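PDB 2WB7: PT26-6P, which is of unknown function but belongs to a family encoded by euryarchaeal mobile elements and combines two immunoglobulin-like domains with a helical domain. Local coordinates for residues P300-E305 / V359-E364; A66-I71 / P292-P297; K154-S159 / W374-P379; D323-H328 / F338-H343; A92-E97 / T126-P131. One frame throughout, in Å; residues are numbered along the deposited sequence.

Contact 1: P300-E305 / V359-E364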
# COMPACT_ATOMS: atom_id res chain seq x y z
N PRO A 300 1.79 21.66 -1.27
CA PRO A 300 1.07 21.80 -0.02
C PRO A 300 1.88 21.20 1.13
O PRO A 300 2.64 20.26 0.91
CB PRO A 300 -0.19 20.96 -0.24
CG PRO A 300 -0.05 20.36 -1.61
CD PRO A 300 1.35 20.48 -2.02
N LYS A 301 1.72 21.74 2.33
CA LYS A 301 2.27 21.10 3.53
C LYS A 301 1.36 19.92 3.83
O LYS A 301 0.19 19.92 3.47
CB LYS A 301 2.25 22.06 4.72
CG LYS A 301 0.82 22.46 5.09
CD LYS A 301 0.62 22.96 6.54
CE LYS A 301 -0.80 22.57 7.07
NZ LYS A 301 -1.38 23.57 8.03
N ILE A 302 1.90 18.91 4.50
CA ILE A 302 1.10 17.77 4.96
C ILE A 302 1.39 17.53 6.45
O ILE A 302 2.55 17.56 6.84
CB ILE A 302 1.48 16.52 4.17
CG1 ILE A 302 1.41 16.81 2.67
CG2 ILE A 302 0.62 15.34 4.56
CD1 ILE A 302 1.87 15.64 1.82
N SER A 303 0.37 17.27 7.28
CA SER A 303 0.64 17.06 8.71
C SER A 303 -0.30 16.17 9.52
O SER A 303 -1.51 16.29 9.39
CB SER A 303 0.70 18.41 9.39
OG SER A 303 -0.16 19.29 8.72
N ASP A 304 0.29 15.20 10.25
CA ASP A 304 -0.18 14.76 11.60
C ASP A 304 -0.20 13.33 12.27
O ASP A 304 0.76 12.93 12.93
CB ASP A 304 -1.39 15.52 12.04
CG ASP A 304 -1.27 15.88 13.46
OD1 ASP A 304 -0.09 16.06 13.85
OD2 ASP A 304 -2.31 15.95 14.18
N GLU A 305 -1.33 12.61 12.22
CA GLU A 305 -1.65 11.62 13.32
C GLU A 305 -1.77 10.13 12.97
O GLU A 305 -2.40 9.77 11.99
CB GLU A 305 -2.92 12.06 14.03
CG GLU A 305 -3.23 11.31 15.28
CD GLU A 305 -4.48 11.89 15.99
OE1 GLU A 305 -5.31 12.54 15.30
OE2 GLU A 305 -4.64 11.70 17.22
N VAL A 359 -2.72 6.02 9.39
CA VAL A 359 -2.31 7.42 9.45
C VAL A 359 -3.36 8.33 8.84
O VAL A 359 -4.02 7.99 7.84
CB VAL A 359 -0.99 7.65 8.71
CG1 VAL A 359 -0.45 9.03 9.03
CG2 VAL A 359 0.01 6.58 9.12
N TYR A 360 -3.52 9.48 9.47
CA TYR A 360 -4.50 10.47 9.07
C TYR A 360 -3.79 11.81 9.04
O TYR A 360 -3.18 12.21 10.03
CB TYR A 360 -5.62 10.49 10.11
CG TYR A 360 -6.69 11.53 9.89
CD1 TYR A 360 -7.77 11.27 9.06
CD2 TYR A 360 -6.64 12.75 10.55
CE1 TYR A 360 -8.77 12.22 8.87
CE2 TYR A 360 -7.63 13.71 10.37
CZ TYR A 360 -8.69 13.44 9.53
OH TYR A 360 -9.68 14.39 9.36
N ALA A 361 -3.85 12.50 7.90
CA ALA A 361 -3.20 13.81 7.81
C ALA A 361 -4.00 14.80 6.96
O ALA A 361 -5.04 14.46 6.40
CB ALA A 361 -1.77 13.68 7.30
N TYR A 362 -3.51 16.04 6.89
CA TYR A 362 -4.13 17.07 6.09
C TYR A 362 -3.16 17.58 5.05
O TYR A 362 -2.00 17.86 5.35
CB TYR A 362 -4.55 18.24 6.97
CG TYR A 362 -5.66 17.91 7.93
CD1 TYR A 362 -6.99 17.99 7.53
CD2 TYR A 362 -5.39 17.51 9.23
CE1 TYR A 362 -8.01 17.69 8.41
CE2 TYR A 362 -6.41 17.20 10.11
CZ TYR A 362 -7.72 17.29 9.69
OH TYR A 362 -8.74 16.98 10.55
N VAL A 363 -3.63 17.67 3.83
CA VAL A 363 -2.92 18.39 2.80
C VAL A 363 -3.46 19.80 2.84
O VAL A 363 -4.67 20.00 2.65
CB VAL A 363 -3.22 17.79 1.44
CG1 VAL A 363 -2.59 18.63 0.34
CG2 VAL A 363 -2.75 16.34 1.39
N GLU A 364 -2.61 20.77 3.13
CA GLU A 364 -3.05 22.16 3.17
C GLU A 364 -2.80 22.88 1.85
O GLU A 364 -1.66 23.19 1.50
CB GLU A 364 -2.41 22.96 4.30
CG GLU A 364 -3.29 24.15 4.64
CD GLU A 364 -2.53 25.45 4.90
OE1 GLU A 364 -1.35 25.43 5.33
OE2 GLU A 364 -3.16 26.52 4.69
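Strands 301-314 and 350-364 are antiparallel neighbours in the sheet of the second immunoglobulin-like domain, and this contact covers the start of one and the end of the other. Two hydrogen-bonded pairs hold the centre and far end, Ser-303 with Tyr-362 and Glu-305 with Tyr-360, with Glu-305 O accepting from Tyr-360 N at 2.8 Å almost along its C=O axis; between them the strand is distorted at Asp-304. On the other side of the Ser-303 pair, Ile-302 faces Val-363 across a non-hydrogen-bonded position, the CA atoms 4.6 Å apart.

The close-packed side is apolar. Pro-300 and Val-363 lie side by side, Pro-300 CB meeting Val-363 CG1 at 3.4 Å because that methyl stands anti to the backbone N (chi1 174°). Ile-302 sends CG2 to Ala-361 CB, 4.0 Å away, and Phe-295 covers Pro-300, Ile-302 and Val-363 together. Branched residues suit an extended strand and fill this buried face, while Ala-361, with nothing beyond CB, fits against the carbonyl of Ser-303.

The opposite face is looser at its Lys-301 and Glu-364 end. The exposed Lys-301 crosses Glu-364 obliquely, its methylenes running over Glu-364 CB, but the salt bridge from Lys-301 NZ to Glu-364 OE1 is weak at 3.3 Å, and Glu-364 OE2 has a further partner in Lys-370. Farther along, by contrast, the ring of Tyr-360 is covered by helix 135-144. Tyr-360 OH donates a hydrogen bond to Tyr-362 OH, two residues on in the same strand, 3.0 Å away and in the plane of the Tyr-360 ring, at its edge.

Contact 2: A66-I71 / P292-P297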
# COMPACT_ATOMS: atom_id res chain seq x y z
N ALA A 66 -5.34 12.54 -2.65
CA ALA A 66 -5.55 13.87 -3.15
C ALA A 66 -4.54 14.03 -4.28
O ALA A 66 -3.52 13.35 -4.30
CB ALA A 66 -5.30 14.88 -2.05
N PHE A 67 -4.80 14.91 -5.24
CA PHE A 67 -3.92 14.98 -6.40
C PHE A 67 -3.89 16.37 -6.97
O PHE A 67 -4.86 17.11 -6.86
CB PHE A 67 -4.38 13.99 -7.47
CG PHE A 67 -5.82 14.10 -7.80
CD1 PHE A 67 -6.26 14.98 -8.78
CD2 PHE A 67 -6.76 13.34 -7.14
CE1 PHE A 67 -7.61 15.09 -9.09
CE2 PHE A 67 -8.10 13.44 -7.44
CZ PHE A 67 -8.53 14.31 -8.41
N PRO A 68 -2.76 16.74 -7.59
CA PRO A 68 -2.67 18.08 -8.12
C PRO A 68 -3.49 18.17 -9.39
O PRO A 68 -3.48 17.25 -10.20
CB PRO A 68 -1.17 18.24 -8.43
CG PRO A 68 -0.60 16.86 -8.49
CD PRO A 68 -1.69 15.87 -8.11
N VAL A 69 -4.21 19.27 -9.54
CA VAL A 69 -4.93 19.53 -10.77
C VAL A 69 -4.41 20.81 -11.35
O VAL A 69 -4.32 21.82 -10.66
CB VAL A 69 -6.44 19.69 -10.53
CG1 VAL A 69 -7.13 20.19 -11.81
CG2 VAL A 69 -7.05 18.39 -10.07
N GLN A 70 -4.04 20.76 -12.63
CA GLN A 70 -3.65 21.96 -13.35
C GLN A 70 -4.74 22.40 -14.31
O GLN A 70 -5.34 21.60 -15.04
CB GLN A 70 -2.34 21.72 -14.11
CG GLN A 70 -1.13 22.20 -13.36
CD GLN A 70 0.16 21.82 -14.04
OE1 GLN A 70 0.54 20.66 -14.05
NE2 GLN A 70 0.85 22.81 -14.60
N ILE A 71 -5.02 23.70 -14.27
CA ILE A 71 -5.95 24.33 -15.20
C ILE A 71 -5.21 25.34 -16.08
O ILE A 71 -4.59 26.27 -15.58
CB ILE A 71 -7.06 25.07 -14.45
CG1 ILE A 71 -7.72 24.14 -13.43
CG2 ILE A 71 -8.07 25.63 -15.43
CD1 ILE A 71 -8.38 24.89 -12.26
N PRO A 292 7.40 11.99 -2.65
CA PRO A 292 8.13 13.21 -3.04
C PRO A 292 7.56 13.93 -4.26
O PRO A 292 7.51 13.34 -5.35
CB PRO A 292 9.55 12.69 -3.34
CG PRO A 292 9.64 11.34 -2.69
CD PRO A 292 8.25 10.79 -2.76
N GLY A 293 7.14 15.18 -4.09
CA GLY A 293 6.73 16.00 -5.23
C GLY A 293 5.69 15.31 -6.09
O GLY A 293 5.77 15.34 -7.32
N TYR A 294 4.72 14.69 -5.45
CA TYR A 294 3.64 14.10 -6.19
C TYR A 294 2.66 15.20 -6.53
O TYR A 294 1.87 15.06 -7.46
CB TYR A 294 2.94 13.03 -5.37
CG TYR A 294 1.68 12.53 -6.01
CD1 TYR A 294 1.73 11.74 -7.15
CD2 TYR A 294 0.44 12.86 -5.49
CE1 TYR A 294 0.58 11.28 -7.75
CE2 TYR A 294 -0.72 12.41 -6.08
CZ TYR A 294 -0.64 11.62 -7.21
OH TYR A 294 -1.78 11.16 -7.81
N PHE A 295 2.72 16.29 -5.78
CA PHE A 295 1.82 17.43 -5.98
C PHE A 295 2.43 18.52 -6.85
O PHE A 295 1.77 19.51 -7.15
CB PHE A 295 1.42 18.03 -4.64
CG PHE A 295 0.60 17.10 -3.77
CD1 PHE A 295 1.20 16.35 -2.77
CD2 PHE A 295 -0.76 16.99 -3.95
CE1 PHE A 295 0.45 15.49 -1.97
CE2 PHE A 295 -1.52 16.15 -3.16
CZ PHE A 295 -0.92 15.40 -2.16
N GLN A 296 3.70 18.35 -7.24
CA GLN A 296 4.34 19.23 -8.21
C GLN A 296 3.35 19.52 -9.32
O GLN A 296 2.73 18.59 -9.82
CB GLN A 296 5.55 18.52 -8.81
CG GLN A 296 6.81 18.57 -7.97
CD GLN A 296 7.08 19.98 -7.48
OE1 GLN A 296 6.58 20.41 -6.43
NE2 GLN A 296 7.87 20.73 -8.25
N PRO A 297 3.20 20.79 -9.75
CA PRO A 297 3.88 22.03 -9.34
C PRO A 297 3.34 22.61 -8.05
O PRO A 297 3.94 23.53 -7.49
CB PRO A 297 3.59 22.99 -10.50
CG PRO A 297 2.69 22.28 -11.45
CD PRO A 297 2.22 21.03 -10.82
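The irregular segment 292-297 runs beside strand 66-71 with end-to-end directions 31° apart, nearest where the CA atoms of Pro-68 and Phe-295 are 5.0 Å from each other, and no hydrogen bond joins the two backbones. A cis peptide bond precedes Pro-297.

Pro-68 is central. Its CB is aimed at the loop and the ring lies against carbonyls, CG 3.2 Å from Tyr-294 O and CB 3.4 Å from Phe-295 O; a proline suits this spot because it offers a compact apolar surface and no N-H. The Tyr-294 side chain crosses Pro-68 at about a right angle, and Tyr-294 CG stands anti to its backbone N (chi1 171°), which brings CE2 to Pro-68 CD at 4.1 Å. Ala-66 O lies in the plane of the Tyr-294 ring, at its edge, 3.4 Å from CE2. Phe-295 brings CE2 against Ala-66 CB at 4.1 Å, and Tyr-294 CD2 sits over the centre of one face of the Phe-295 ring. At the far end Gln-70 and Pro-297 meet tip to tip, Gln-70 CD 3.6 Å from Pro-297 CG. An alanine in place of Gln-70 would remove the amide that meets the proline ring, and would probably loosen this end of the contact.

The loop links strands 281-290 and 301-314 of the second immunoglobulin-like domain. It settles on the first domain where strand 66-75 runs between strands 52-62 and 120-129: Pro-58 touches Phe-67, Pro-68 and Tyr-294, and Val-127 touches Phe-295, while Phe-39 of strand 39-44 covers Pro-68, Gln-70 and Pro-297.

Contact 3: K154-S159 / W374-P379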
# COMPACT_ATOMS: atom_id res chain seq x y z
N LYS A 154 -14.09 -3.46 6.01
CA LYS A 154 -14.56 -2.34 5.23
C LYS A 154 -13.40 -1.63 4.57
O LYS A 154 -13.48 -1.19 3.42
CB LYS A 154 -15.32 -1.38 6.13
CG LYS A 154 -16.21 -0.45 5.38
CD LYS A 154 -16.99 0.44 6.32
CE LYS A 154 -17.88 1.39 5.54
NZ LYS A 154 -18.54 2.34 6.48
N ILE A 155 -12.29 -1.54 5.29
CA ILE A 155 -11.10 -0.88 4.75
C ILE A 155 -10.69 -1.47 3.40
O ILE A 155 -10.42 -0.74 2.46
CB ILE A 155 -9.92 -0.97 5.72
CG1 ILE A 155 -10.22 -0.10 6.95
CG2 ILE A 155 -8.66 -0.53 5.04
CD1 ILE A 155 -9.31 -0.34 8.11
N TRP A 156 -10.66 -2.80 3.32
CA TRP A 156 -10.16 -3.47 2.12
C TRP A 156 -11.23 -3.68 1.06
O TRP A 156 -10.91 -4.12 -0.04
CB TRP A 156 -9.52 -4.81 2.49
CG TRP A 156 -8.64 -4.68 3.67
CD1 TRP A 156 -8.83 -5.22 4.91
CD2 TRP A 156 -7.44 -3.90 3.75
NE1 TRP A 156 -7.82 -4.83 5.75
CE2 TRP A 156 -6.95 -4.02 5.06
CE3 TRP A 156 -6.74 -3.11 2.83
CZ2 TRP A 156 -5.79 -3.39 5.48
CZ3 TRP A 156 -5.59 -2.48 3.25
CH2 TRP A 156 -5.13 -2.62 4.56
N ASN A 157 -12.48 -3.38 1.39
CA ASN A 157 -13.57 -3.68 0.45
C ASN A 157 -14.27 -2.45 -0.14
O ASN A 157 -15.04 -2.56 -1.08
CB ASN A 157 -14.57 -4.65 1.07
CG ASN A 157 -13.91 -5.97 1.45
OD1 ASN A 157 -14.09 -6.46 2.58
ND2 ASN A 157 -13.12 -6.54 0.54
N THR A 158 -14.00 -1.28 0.43
CA THR A 158 -14.60 -0.07 -0.08
C THR A 158 -13.93 0.33 -1.38
O THR A 158 -12.71 0.25 -1.51
CB THR A 158 -14.49 1.05 0.92
OG1 THR A 158 -15.11 0.66 2.14
CG2 THR A 158 -15.17 2.27 0.37
N SER A 159 -14.73 0.77 -2.34
CA SER A 159 -14.21 1.16 -3.65
C SER A 159 -14.15 2.66 -3.79
O SER A 159 -14.82 3.39 -3.07
CB SER A 159 -15.09 0.61 -4.77
OG SER A 159 -15.03 -0.80 -4.78
N TRP A 374 -6.02 9.71 4.50
CA TRP A 374 -5.70 8.62 5.38
C TRP A 374 -5.00 7.51 4.62
O TRP A 374 -5.16 7.38 3.41
CB TRP A 374 -6.98 8.07 6.03
CG TRP A 374 -7.94 7.44 5.07
CD1 TRP A 374 -8.91 8.07 4.37
CD2 TRP A 374 -7.99 6.06 4.69
NE1 TRP A 374 -9.59 7.17 3.59
CE2 TRP A 374 -9.04 5.93 3.76
CE3 TRP A 374 -7.26 4.93 5.04
CZ2 TRP A 374 -9.38 4.72 3.18
CZ3 TRP A 374 -7.59 3.71 4.46
CH2 TRP A 374 -8.65 3.62 3.54
N LEU A 375 -4.20 6.73 5.36
CA LEU A 375 -3.58 5.53 4.81
C LEU A 375 -3.71 4.37 5.79
O LEU A 375 -3.62 4.54 7.02
CB LEU A 375 -2.11 5.77 4.48
CG LEU A 375 -1.41 4.63 3.74
CD1 LEU A 375 -1.85 4.57 2.31
CD2 LEU A 375 0.09 4.82 3.78
N ALA A 376 -3.94 3.19 5.23
CA ALA A 376 -3.93 1.97 6.02
C ALA A 376 -2.94 1.05 5.35
O ALA A 376 -2.92 0.93 4.13
CB ALA A 376 -5.32 1.34 6.06
N ALA A 377 -2.10 0.41 6.15
CA ALA A 377 -1.10 -0.49 5.60
C ALA A 377 -0.98 -1.64 6.55
O ALA A 377 -0.73 -1.45 7.75
CB ALA A 377 0.25 0.22 5.45
N GLU A 378 -1.18 -2.84 6.03
CA GLU A 378 -1.12 -4.03 6.86
C GLU A 378 0.05 -4.93 6.44
O GLU A 378 0.06 -5.46 5.33
CB GLU A 378 -2.45 -4.78 6.83
CG GLU A 378 -2.36 -6.17 7.40
CD GLU A 378 -3.70 -6.90 7.47
OE1 GLU A 378 -4.73 -6.31 7.08
OE2 GLU A 378 -3.71 -8.07 7.91
N PRO A 379 1.05 -5.07 7.32
CA PRO A 379 2.19 -5.94 7.05
C PRO A 379 1.69 -7.35 6.86
O PRO A 379 0.92 -7.84 7.68
CB PRO A 379 3.01 -5.85 8.34
CG PRO A 379 2.61 -4.57 8.97
CD PRO A 379 1.16 -4.39 8.62
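The last turn of helix 149-157, from the first immunoglobulin-like region, lies on the sheet of the second and meets the face of strand 370-379 that carries Trp-374, Ala-376 and Glu-378. Alternation along the strand aims these three toward the helix. Ile-155 meets the first two with one methyl: its CG2, anti to the backbone N, is 4.0 Å from Ala-376 CB and 4.4 Å from Trp-374 CH2. The small alanine lets the helix approach, with Ile-155 and Ala-376 CA atoms 7.8 Å apart.

Trp-156 extends the cover toward Glu-378. The same Ile-155 CG2 stands 3.7 Å above the centre of one indole face, helping to hold the ring in place. The indole and the carboxylate cross obliquely, their planes 52° apart, with Trp-156 CZ2 3.5 Å from Glu-378 OE1. That buried oxygen is satisfied by Tyr-152 OH, while His-354 ND1 serves OE2; Lys-258 makes a cation-pi contact with Trp-156. An alanine in place of Trp-156 would lose the indole's contacts with Ala-376 and Glu-378 and would probably leave the Lys-258 charge less well accommodated.

The helix ends just beyond. Lys-154 O gathers three donors, Asn-157 N, Thr-158 N and Thr-158 OG1, the last at 2.8 Å, so the threonine side chain helps satisfy the final turn. The whole is helix-on-sheet packing at a domain interface, with large side chains of the helix resting on alternate residues of one strand.

Contact 4: D323-H328 / F338-H343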
# COMPACT_ATOMS: atom_id res chain seq x y z
N ASP A 323 -1.51 -4.77 21.47
CA ASP A 323 -0.45 -3.78 21.54
C ASP A 323 -0.62 -2.61 20.54
O ASP A 323 -1.07 -2.81 19.41
CB ASP A 323 0.89 -4.49 21.33
CG ASP A 323 1.07 -5.70 22.27
OD1 ASP A 323 0.50 -5.71 23.39
OD2 ASP A 323 1.79 -6.65 21.89
N THR A 324 -0.30 -1.39 20.97
CA THR A 324 -0.57 -0.19 20.15
C THR A 324 0.37 0.96 20.46
O THR A 324 0.76 1.16 21.62
CB THR A 324 -2.00 0.34 20.33
OG1 THR A 324 -2.15 1.57 19.61
CG2 THR A 324 -2.30 0.60 21.78
N THR A 325 0.73 1.72 19.43
CA THR A 325 1.47 2.96 19.62
C THR A 325 0.75 4.08 18.87
O THR A 325 0.26 3.86 17.77
CB THR A 325 2.95 2.83 19.17
OG1 THR A 325 3.63 4.04 19.46
CG2 THR A 325 3.06 2.59 17.71
N THR A 326 0.66 5.26 19.47
CA THR A 326 -0.08 6.33 18.84
C THR A 326 0.43 7.73 19.18
O THR A 326 0.86 8.00 20.31
CB THR A 326 -1.60 6.21 19.19
OG1 THR A 326 -2.38 6.95 18.25
CG2 THR A 326 -1.90 6.70 20.60
N GLY A 327 0.38 8.63 18.20
CA GLY A 327 0.75 10.02 18.43
C GLY A 327 0.63 10.95 17.24
O GLY A 327 -0.17 10.71 16.32
N HIS A 328 1.45 12.01 17.25
CA HIS A 328 1.47 13.05 16.21
C HIS A 328 2.85 13.24 15.59
O HIS A 328 3.86 13.15 16.28
CB HIS A 328 0.99 14.36 16.80
CG HIS A 328 -0.47 14.36 17.09
ND1 HIS A 328 -1.42 14.53 16.10
CD2 HIS A 328 -1.15 14.13 18.23
CE1 HIS A 328 -2.62 14.44 16.64
NE2 HIS A 328 -2.49 14.20 17.93
N PHE A 338 8.71 4.62 13.46
CA PHE A 338 7.90 4.39 14.63
C PHE A 338 8.02 2.92 14.95
O PHE A 338 7.99 2.09 14.05
CB PHE A 338 6.45 4.77 14.34
CG PHE A 338 6.27 6.22 13.95
CD1 PHE A 338 6.40 6.62 12.63
CD2 PHE A 338 6.01 7.18 14.91
CE1 PHE A 338 6.25 7.95 12.27
CE2 PHE A 338 5.86 8.52 14.55
CZ PHE A 338 5.97 8.90 13.24
N GLY A 339 8.18 2.60 16.22
CA GLY A 339 8.33 1.22 16.63
C GLY A 339 7.08 0.68 17.27
O GLY A 339 6.27 1.43 17.80
N LEU A 340 6.90 -0.64 17.19
CA LEU A 340 5.83 -1.32 17.90
C LEU A 340 6.37 -2.66 18.29
O LEU A 340 6.95 -3.35 17.48
CB LEU A 340 4.60 -1.54 17.02
CG LEU A 340 3.45 -2.25 17.74
CD1 LEU A 340 3.15 -1.57 19.05
CD2 LEU A 340 2.22 -2.27 16.87
N THR A 341 6.18 -3.03 19.55
CA THR A 341 6.58 -4.33 20.04
C THR A 341 5.35 -5.20 20.21
O THR A 341 4.44 -4.86 20.96
CB THR A 341 7.28 -4.18 21.39
OG1 THR A 341 8.54 -3.51 21.18
CG2 THR A 341 7.53 -5.54 22.02
N ALA A 342 5.31 -6.32 19.51
CA ALA A 342 4.16 -7.21 19.63
C ALA A 342 4.44 -8.41 20.54
O ALA A 342 5.37 -9.18 20.31
CB ALA A 342 3.73 -7.71 18.27
N HIS A 343 3.63 -8.58 21.58
CA HIS A 343 3.63 -9.88 22.27
C HIS A 343 2.37 -10.64 21.94
O HIS A 343 1.26 -10.21 22.27
CB HIS A 343 3.80 -9.78 23.79
CG HIS A 343 3.94 -11.13 24.43
ND1 HIS A 343 5.13 -11.83 24.41
CD2 HIS A 343 3.03 -11.94 25.01
CE1 HIS A 343 4.95 -13.00 24.99
NE2 HIS A 343 3.68 -13.09 25.36
O HOH W 1 -0.02 -8.20 23.77
O HOH W 2 0.41 -8.04 20.21
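Asp-323, Thr-325 and Leu-340 carry this meeting of two antiparallel strands, which are not paired by backbone hydrogen bonds: their axes come no closer than 7.0 Å, and side chains fill the gap. Asp-323 is directed toward the end of segment 338-343. With its CG beside the backbone N and anti to the carbonyl carbon (chi1 -52°), the carboxylate reaches His-343, whose backbone N donates to OD2 at 2.7 Å. The bond is nearly straight, 162° at the hydrogen, and meets OD2 almost along its C-O axis.

Leu-340 comes from the other strand, its CG anti to its own backbone N (chi1 -180°), so that CD1 lies 4.0 Å from Thr-324 N and covers the backbone from Asp-323 to Thr-325. Thr-325 points back at Gly-339, its CG2 3.4 Å from Gly-339 O. A leucine is long enough to span the separation, and a branched threonine suits an extended strand.

Strands 319-331 and 336-343 are the outermost two of the eight-stranded sheet of the second immunoglobulin-like domain, so their approach brings its two edges together, as when a curled sheet begins to close. Two waters complete the join, both donating to His-343 O: water 1 also donates to Asp-323 OD1 at 2.6 Å, and water 2 to Asp-323 OD2 at 2.6 Å. A carboxylate receiving one N-H and two water hydrogens in this way is probably ionised, and its negative charge would strengthen all three bonds.

Contact 5: A92-E97 / T126-P131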
# COMPACT_ATOMS: atom_id res chain seq x y z
N ALA A 92 -13.04 26.10 -9.42
CA ALA A 92 -13.01 24.67 -9.71
C ALA A 92 -13.42 23.81 -8.51
O ALA A 92 -13.24 24.18 -7.34
CB ALA A 92 -11.64 24.26 -10.24
N TYR A 93 -13.99 22.65 -8.82
CA TYR A 93 -14.43 21.73 -7.79
C TYR A 93 -14.69 20.35 -8.37
O TYR A 93 -14.72 20.15 -9.59
CB TYR A 93 -15.69 22.25 -7.09
CG TYR A 93 -16.82 22.58 -8.04
CD1 TYR A 93 -17.11 23.90 -8.38
CD2 TYR A 93 -17.61 21.57 -8.58
CE1 TYR A 93 -18.14 24.19 -9.25
CE2 TYR A 93 -18.64 21.86 -9.44
CZ TYR A 93 -18.90 23.16 -9.78
OH TYR A 93 -19.94 23.44 -10.64
N VAL A 94 -14.84 19.38 -7.46
CA VAL A 94 -15.13 18.01 -7.81
C VAL A 94 -16.63 17.81 -7.68
O VAL A 94 -17.25 18.34 -6.76
CB VAL A 94 -14.40 17.02 -6.89
CG1 VAL A 94 -15.05 15.65 -6.93
CG2 VAL A 94 -12.93 16.94 -7.25
N ILE A 95 -17.22 17.08 -8.61
CA ILE A 95 -18.65 16.85 -8.55
C ILE A 95 -18.95 15.36 -8.66
O ILE A 95 -18.41 14.67 -9.53
CB ILE A 95 -19.41 17.67 -9.63
CG1 ILE A 95 -20.91 17.36 -9.59
CG2 ILE A 95 -18.84 17.41 -11.02
CD1 ILE A 95 -21.72 18.16 -10.57
N ASP A 96 -19.80 14.86 -7.77
CA ASP A 96 -20.16 13.44 -7.82
C ASP A 96 -21.41 13.24 -8.66
O ASP A 96 -22.01 14.20 -9.14
CB ASP A 96 -20.37 12.85 -6.42
CG ASP A 96 -21.56 13.46 -5.70
OD1 ASP A 96 -21.59 13.37 -4.45
OD2 ASP A 96 -22.46 14.03 -6.37
N GLU A 97 -21.80 11.98 -8.83
CA GLU A 97 -22.92 11.63 -9.67
C GLU A 97 -24.26 12.00 -9.04
O GLU A 97 -25.29 11.53 -9.48
CB GLU A 97 -22.90 10.13 -9.96
CG GLU A 97 -23.29 9.28 -8.76
CD GLU A 97 -22.86 7.82 -8.88
OE1 GLU A 97 -21.72 7.55 -9.36
OE2 GLU A 97 -23.66 6.94 -8.47
N THR A 126 -4.04 23.56 -8.46
CA THR A 126 -4.78 23.26 -7.26
C THR A 126 -4.67 21.78 -6.87
O THR A 126 -4.05 20.97 -7.57
CB THR A 126 -6.26 23.70 -7.38
OG1 THR A 126 -6.84 23.79 -6.07
CG2 THR A 126 -7.06 22.72 -8.21
N VAL A 127 -5.23 21.42 -5.72
CA VAL A 127 -5.22 20.05 -5.25
C VAL A 127 -6.65 19.61 -5.10
O VAL A 127 -7.47 20.36 -4.60
CB VAL A 127 -4.55 19.96 -3.88
CG1 VAL A 127 -4.39 18.50 -3.47
CG2 VAL A 127 -3.21 20.69 -3.88
N MSE A 128 -6.95 18.40 -5.55
CA MSE A 128 -8.32 17.88 -5.44
C MSE A 128 -8.39 16.47 -4.82
O MSE A 128 -7.37 15.84 -4.51
CB MSE A 128 -9.01 17.91 -6.81
CG MSE A 128 -9.21 19.32 -7.38
SE MSE A 128 -10.73 20.36 -6.63
CE MSE A 128 -9.80 22.04 -6.40
N LYS A 129 -9.61 15.98 -4.66
CA LYS A 129 -9.82 14.66 -4.09
C LYS A 129 -11.25 14.17 -4.32
O LYS A 129 -12.22 14.91 -4.13
CB LYS A 129 -9.50 14.69 -2.61
CG LYS A 129 -9.56 13.34 -1.93
CD LYS A 129 -9.52 13.46 -0.41
CE LYS A 129 -9.69 12.09 0.23
NZ LYS A 129 -10.05 12.18 1.66
N ALA A 130 -11.38 12.91 -4.74
CA ALA A 130 -12.69 12.29 -4.93
C ALA A 130 -13.46 12.10 -3.62
O ALA A 130 -12.92 12.35 -2.53
CB ALA A 130 -12.52 10.96 -5.64
N PRO A 131 -14.72 11.64 -3.70
CA PRO A 131 -15.47 11.29 -2.49
C PRO A 131 -14.77 10.18 -1.68
O PRO A 131 -14.21 9.24 -2.25
CB PRO A 131 -16.82 10.78 -3.05
CG PRO A 131 -16.95 11.44 -4.37
CD PRO A 131 -15.55 11.49 -4.91
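Thr-126 opens the second segment level with Ala-92, but the two backbones are still well apart, their CA atoms separated by 8.7 Å. The first residue to touch strand 92-96 is Met-128, modelled as selenomethionine. Its CG lies anti to the carbonyl carbon (chi1 -65°), and bends at chi2 and chi3 fold the chain back over the strand: SE comes within 4.1 Å of Tyr-93 CA, and CE stands 4.2 Å from Ala-92 O. Val-94 slides past it in the opposite direction, Val-94 CG2 meeting Met-128 CB at 4.1 Å. The methionine of the sequence suits this place, since a long unbranched chain can bend to lie along the backbone of residues 92-93.

Strand 85-96 belongs to one sheet of the first immunoglobulin-like domain and strand 120-129 to another. The strands run 11° from parallel at a closest axis distance of 7.4 Å, and they pack through side chains, as between the layers of a beta-sandwich.

Lys-129 turns its side chain away and offers only its carbonyl: Lys-129 O lies 3.8 Å from Val-94 CG2, while NZ forms a salt bridge with Asp-132 and also bonds Pro-372 O. Ala-130 points away too, and touches Phe-163. Pro-131 closes the segment, leaning back toward the first strand so that its CG meets Asp-96 CB at 4.2 Å. The carboxylate beyond that CB is buried but well served, OD1 by Tyr-102 OH and OD2 by the backbone N atoms of Asn-98 and Arg-100.

Overall arrangement
Four of the five contacts gather at or near the junction of the two immunoglobulin-like domains. Contacts 2 and 5 lie on adjoining strands of one sheet, 66-75 and 120-129; Val-69 N and Thr-126 O probably bond, and the centres are 14 Å apart. Contact 1 meets contact 2 through Phe-295, and contact 5 through Val-127 from segment 126-131, which touches Pro-300 and Val-363. Contact 3 joins contact 1 through the adjoining strands 350-364 and 370-379. Contact 4 is farthest from contact 5, their centres 35 Å apart, though His-328 still meets Asp-304 and Glu-305 of contact 1. With the function unknown, none of these contacts can be tied to an active site.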